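Local coordinates for putative secreted cellulose-binding protein (Streptomyces coelicolor, PDB 4OY6), which is a copper-dependent lytic polysaccharide monooxygenase of family AA10 that oxidises cellulose and so takes part in its degradation, at residues Asp96-Ser107 and Pro145-Ser156. Numbering follows the deposited sequence.
Sequences DDFTVKLHDQAS and PSQNYEIPVSTS. With NA (sodium ion), chain L; ZN (zinc ion), chain H.
Tyr149 reaches across to Asp104, and its OH donates to Asp104 OD2 over 2.6 Å; OD2 sits at the edge of the tyrosine ring, in its plane, and accepts on its anti lone pair, with ring and carboxylate planes 47° apart. With CG anti to the backbone N (chi1 180°), Asp104 turns its other oxygen, OD1, to close an Asx turn on the N of Ala106. OD2 also accepts from the backbone N of His108 and OD1 from the N of His1, two residues that bind the copper, so an acid with two acceptor oxygens suits this place. Replacing it with an alanine would remove both oxygens and is likely to leave the Tyr149 hydroxyl, the N-terminal amine and the His108 amide without this acceptor.

The strands 97-104 and 148-154 pair antiparallel. On their inner face, Val153 sets CB off-centre over the Phe98 ring, a CH-pi contact 4.2 Å from the centroid. Val100 and Ile151 run abreast, while Leu102 CD1 meets Ile151 CD1 at 3.7 Å; these branched aliphatics suit a face packed against strand 161-170, as in a beta sandwich. On the outer face, His103 ND1 and Asn148 OD1, with a water, bind an ion modelled as sodium at 2.0 and 1.9 Å, short enough to make its identity doubtful. Two ring nitrogens let His103 serve a second metal: NE2 shares a zinc ion with Gln105 OE1. At the far end, Ser154 OG donates to Asp97 OD1 (2.8 Å) from above the carboxylate plane. Mainly apolar groups thus point inward and mostly polar ones outward, while a buried carboxylate links the strand end to the copper site.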
loop_
_atom_site.group_PDB
_atom_site.type_symbol
_atom_site.label_atom_id
_atom_site.label_comp_id
_atom_site.label_asym_id
_atom_site.label_seq_id
_atom_site.Cartn_x
_atom_site.Cartn_y
_atom_site.Cartn_z
ATOM N N ASP A 96 -8.689 0.820 16.158
ATOM C CA ASP A 96 -9.781 1.249 15.278
ATOM C C ASP A 96 -9.515 2.636 14.675
ATOM O O ASP A 96 -9.879 2.887 13.506
ATOM C CB ASP A 96 -11.107 1.291 16.023
ATOM C CG ASP A 96 -11.711 -0.059 16.345
ATOM O OD1 ASP A 96 -11.158 -1.104 16.001
ATOM O OD2 ASP A 96 -12.797 -0.009 16.989
ATOM N N ASP A 97 -8.930 3.510 15.482
ATOM C CA ASP A 97 -8.427 4.795 15.032
ATOM C C ASP A 97 -6.921 4.639 14.873
ATOM O O ASP A 97 -6.231 4.235 15.816
ATOM C CB ASP A 97 -8.698 5.917 16.047
ATOM C CG ASP A 97 -10.158 6.095 16.364
ATOM O OD1 ASP A 97 -11.010 5.818 15.515
ATOM O OD2 ASP A 97 -10.424 6.559 17.480
ATOM N N PHE A 98 -6.401 4.957 13.700
ATOM C CA PHE A 98 -4.980 4.791 13.434
ATOM C C PHE A 98 -4.551 5.865 12.452
ATOM O O PHE A 98 -5.356 6.443 11.716
ATOM C CB PHE A 98 -4.664 3.379 12.905
ATOM C CG PHE A 98 -5.315 3.048 11.599
ATOM C CD1 PHE A 98 -6.620 2.580 11.553
ATOM C CD2 PHE A 98 -4.634 3.190 10.391
ATOM C CE1 PHE A 98 -7.240 2.280 10.334
ATOM C CE2 PHE A 98 -5.243 2.870 9.195
ATOM C CZ PHE A 98 -6.549 2.434 9.165
ATOM N N THR A 99 -3.264 6.162 12.484
ATOM C CA THR A 99 -2.690 7.169 11.598
ATOM C C THR A 99 -1.983 6.513 10.436
ATOM O O THR A 99 -1.137 5.654 10.630
ATOM C CB THR A 99 -1.700 8.051 12.363
ATOM O OG1 THR A 99 -2.379 8.693 13.443
ATOM C CG2 THR A 99 -1.084 9.115 11.474
ATOM N N VAL A 100 -2.335 6.911 9.232
ATOM C CA VAL A 100 -1.580 6.542 8.046
ATOM C C VAL A 100 -0.491 7.584 7.866
ATOM O O VAL A 100 -0.784 8.787 7.697
ATOM C CB VAL A 100 -2.487 6.448 6.806
ATOM C CG1 VAL A 100 -1.652 6.209 5.563
ATOM C CG2 VAL A 100 -3.522 5.351 7.004
ATOM N N LYS A 101 0.759 7.122 7.940
ATOM C CA LYS A 101 1.918 8.002 7.831
ATOM C C LYS A 101 2.663 7.686 6.561
ATOM O O LYS A 101 3.073 6.558 6.328
ATOM C CB LYS A 101 2.859 7.870 9.026
ATOM C CG LYS A 101 4.050 8.816 8.928
ATOM C CD LYS A 101 4.955 8.657 10.131
ATOM C CE LYS A 101 6.209 9.492 10.000
ATOM N NZ LYS A 101 7.019 9.427 11.243
ATOM N N LEU A 102 2.820 8.711 5.747
ATOM C CA LEU A 102 3.614 8.635 4.557
ATOM C C LEU A 102 4.895 9.438 4.682
ATOM O O LEU A 102 4.907 10.539 5.239
ATOM C CB LEU A 102 2.885 9.174 3.350
ATOM C CG LEU A 102 1.674 8.388 2.923
ATOM C CD1 LEU A 102 0.424 9.000 3.526
ATOM C CD2 LEU A 102 1.628 8.313 1.397
ATOM N N HIS A 103 5.972 8.886 4.138
ATOM C CA HIS A 103 7.227 9.601 4.039
ATOM C C HIS A 103 7.425 9.918 2.577
ATOM O O HIS A 103 7.305 9.033 1.736
ATOM C CB HIS A 103 8.389 8.743 4.551
ATOM C CG HIS A 103 9.686 9.469 4.546
ATOM N ND1 HIS A 103 9.982 10.431 5.483
ATOM C CD2 HIS A 103 10.748 9.408 3.723
ATOM C CE1 HIS A 103 11.170 10.942 5.227
ATOM N NE2 HIS A 103 11.659 10.328 4.176
ATOM N N ASP A 104 7.764 11.175 2.311
ATOM C CA ASP A 104 7.976 11.714 0.964
ATOM C C ASP A 104 9.356 12.331 0.867
ATOM O O ASP A 104 9.630 13.325 1.524
ATOM C CB ASP A 104 6.891 12.758 0.643
ATOM C CG ASP A 104 7.022 13.386 -0.732
ATOM O OD1 ASP A 104 7.886 12.951 -1.530
ATOM O OD2 ASP A 104 6.216 14.312 -0.987
ATOM N N GLN A 105 10.203 11.739 0.038
ATOM C CA GLN A 105 11.572 12.208 -0.147
ATOM C C GLN A 105 11.655 13.597 -0.798
ATOM O O GLN A 105 12.669 14.261 -0.699
ATOM C CB GLN A 105 12.379 11.194 -0.992
ATOM C CG GLN A 105 12.422 9.752 -0.460
ATOM C CD GLN A 105 13.082 9.562 0.902
ATOM O OE1 GLN A 105 12.940 10.370 1.814
ATOM N NE2 GLN A 105 13.793 8.454 1.044
ATOM N N ALA A 106 10.597 14.002 -1.481
ATOM C CA ALA A 106 10.602 15.191 -2.334
ATOM C C ALA A 106 9.697 16.338 -1.840
ATOM O O ALA A 106 9.697 17.407 -2.439
ATOM C CB ALA A 106 10.197 14.798 -3.743
ATOM N N SER A 107 8.932 16.143 -0.776
ATOM C CA SER A 107 8.004 17.180 -0.305
ATOM C C SER A 107 7.114 17.726 -1.417
ATOM O O SER A 107 6.993 18.944 -1.629
ATOM C CB SER A 107 8.739 18.324 0.406
ATOM O OG SER A 107 9.515 17.825 1.484
ATOM N N PRO A 145 3.648 20.938 1.037
ATOM C CA PRO A 145 4.891 20.194 0.963
ATOM C C PRO A 145 5.442 19.855 2.341
ATOM O O PRO A 145 5.514 20.715 3.225
ATOM C CB PRO A 145 5.820 21.154 0.225
ATOM C CG PRO A 145 4.903 21.932 -0.640
ATOM C CD PRO A 145 3.669 22.136 0.181
ATOM N N SER A 146 5.818 18.595 2.520
ATOM C CA SER A 146 6.427 18.128 3.757
ATOM C C SER A 146 7.101 16.796 3.474
ATOM O O SER A 146 6.743 16.118 2.520
ATOM C CB SER A 146 5.364 17.935 4.847
ATOM O OG SER A 146 5.954 17.595 6.089
ATOM N N GLN A 147 8.075 16.441 4.308
ATOM C CA GLN A 147 8.688 15.126 4.218
ATOM C C GLN A 147 7.828 14.012 4.807
ATOM O O GLN A 147 8.098 12.840 4.558
ATOM C CB GLN A 147 10.062 15.114 4.866
ATOM C CG GLN A 147 11.118 15.789 4.013
ATOM C CD GLN A 147 12.442 15.095 4.189
ATOM O OE1 GLN A 147 13.026 15.148 5.266
ATOM N NE2 GLN A 147 12.903 14.396 3.153
ATOM N N ASN A 148 6.812 14.375 5.595
ATOM C CA ASN A 148 5.895 13.395 6.140
ATOM C C ASN A 148 4.472 13.939 6.075
ATOM O O ASN A 148 4.262 15.125 6.294
ATOM C CB ASN A 148 6.287 13.051 7.582
ATOM C CG ASN A 148 7.675 12.466 7.665
ATOM O OD1 ASN A 148 7.879 11.273 7.394
ATOM N ND2 ASN A 148 8.657 13.304 7.996
ATOM N N TYR A 149 3.522 13.054 5.803
ATOM C CA TYR A 149 2.091 13.374 5.858
ATOM C C TYR A 149 1.426 12.376 6.794
ATOM O O TYR A 149 1.713 11.173 6.722
ATOM C CB TYR A 149 1.426 13.295 4.465
ATOM C CG TYR A 149 2.226 13.968 3.374
ATOM C CD1 TYR A 149 2.378 15.345 3.338
ATOM C CD2 TYR A 149 2.853 13.227 2.398
ATOM C CE1 TYR A 149 3.156 15.946 2.359
ATOM C CE2 TYR A 149 3.605 13.819 1.409
ATOM C CZ TYR A 149 3.774 15.181 1.397
ATOM O OH TYR A 149 4.559 15.783 0.432
ATOM N N GLU A 150 0.516 12.851 7.629
ATOM C CA GLU A 150 -0.260 11.995 8.504
ATOM C C GLU A 150 -1.755 12.163 8.242
ATOM O O GLU A 150 -2.260 13.307 8.170
ATOM C CB GLU A 150 0.034 12.306 9.976
ATOM C CG GLU A 150 1.442 11.945 10.386
ATOM C CD GLU A 150 1.695 11.987 11.874
ATOM O OE1 GLU A 150 0.795 12.329 12.657
ATOM O OE2 GLU A 150 2.826 11.653 12.266
ATOM N N ILE A 151 -2.436 11.041 8.064
ATOM C CA ILE A 151 -3.876 11.013 7.870
ATOM C C ILE A 151 -4.493 10.288 9.066
ATOM O O ILE A 151 -4.284 9.088 9.227
ATOM C CB ILE A 151 -4.315 10.277 6.596
ATOM C CG1 ILE A 151 -3.603 10.819 5.358
ATOM C CG2 ILE A 151 -5.826 10.383 6.440
ATOM C CD1 ILE A 151 -3.069 9.765 4.453
ATOM N N PRO A 152 -5.230 11.013 9.917
ATOM C CA PRO A 152 -5.864 10.370 11.079
ATOM C C PRO A 152 -7.132 9.685 10.639
ATOM O O PRO A 152 -8.111 10.341 10.302
ATOM C CB PRO A 152 -6.144 11.528 12.019
ATOM C CG PRO A 152 -6.292 12.711 11.112
ATOM C CD PRO A 152 -5.488 12.461 9.873
ATOM N N VAL A 153 -7.106 8.362 10.591
ATOM C CA VAL A 153 -8.228 7.537 10.149
ATOM C C VAL A 153 -9.013 7.050 11.355
ATOM O O VAL A 153 -8.429 6.682 12.376
ATOM C CB VAL A 153 -7.717 6.328 9.290
ATOM C CG1 VAL A 153 -8.865 5.400 8.875
ATOM C CG2 VAL A 153 -7.007 6.832 8.044
ATOM N N SER A 154 -10.327 7.011 11.224
ATOM C CA SER A 154 -11.188 6.466 12.262
ATOM C C SER A 154 -12.124 5.463 11.640
ATOM O O SER A 154 -12.881 5.779 10.707
ATOM C CB SER A 154 -12.013 7.571 12.915
ATOM O OG SER A 154 -12.880 7.055 13.911
ATOM N N THR A 155 -12.122 4.246 12.192
ATOM C CA THR A 155 -13.030 3.189 11.773
ATOM C C THR A 155 -13.707 2.600 13.001
ATOM O O THR A 155 -13.217 2.763 14.117
ATOM C CB THR A 155 -12.310 2.044 11.012
ATOM O OG1 THR A 155 -11.521 1.274 11.926
ATOM C CG2 THR A 155 -11.446 2.598 9.871
ATOM N N SER A 156 -14.821 1.920 12.770
ATOM C CA SER A 156 -15.472 1.115 13.794
ATOM C C SER A 156 -16.086 -0.105 13.133
ATOM O O SER A 156 -16.514 -0.038 11.994
ATOM C CB SER A 156 -16.551 1.919 14.533
ATOM O OG SER A 156 -16.032 3.066 15.172
HETATM NA NA NA L . 9.556 10.291 7.451
HETATM ZN ZN ZN H . 13.489 10.598 3.581
HETATM O O HOH W 1 -13.110 4.394 16.230
HETATM O O HOH W 2 9.070 8.450 8.230
#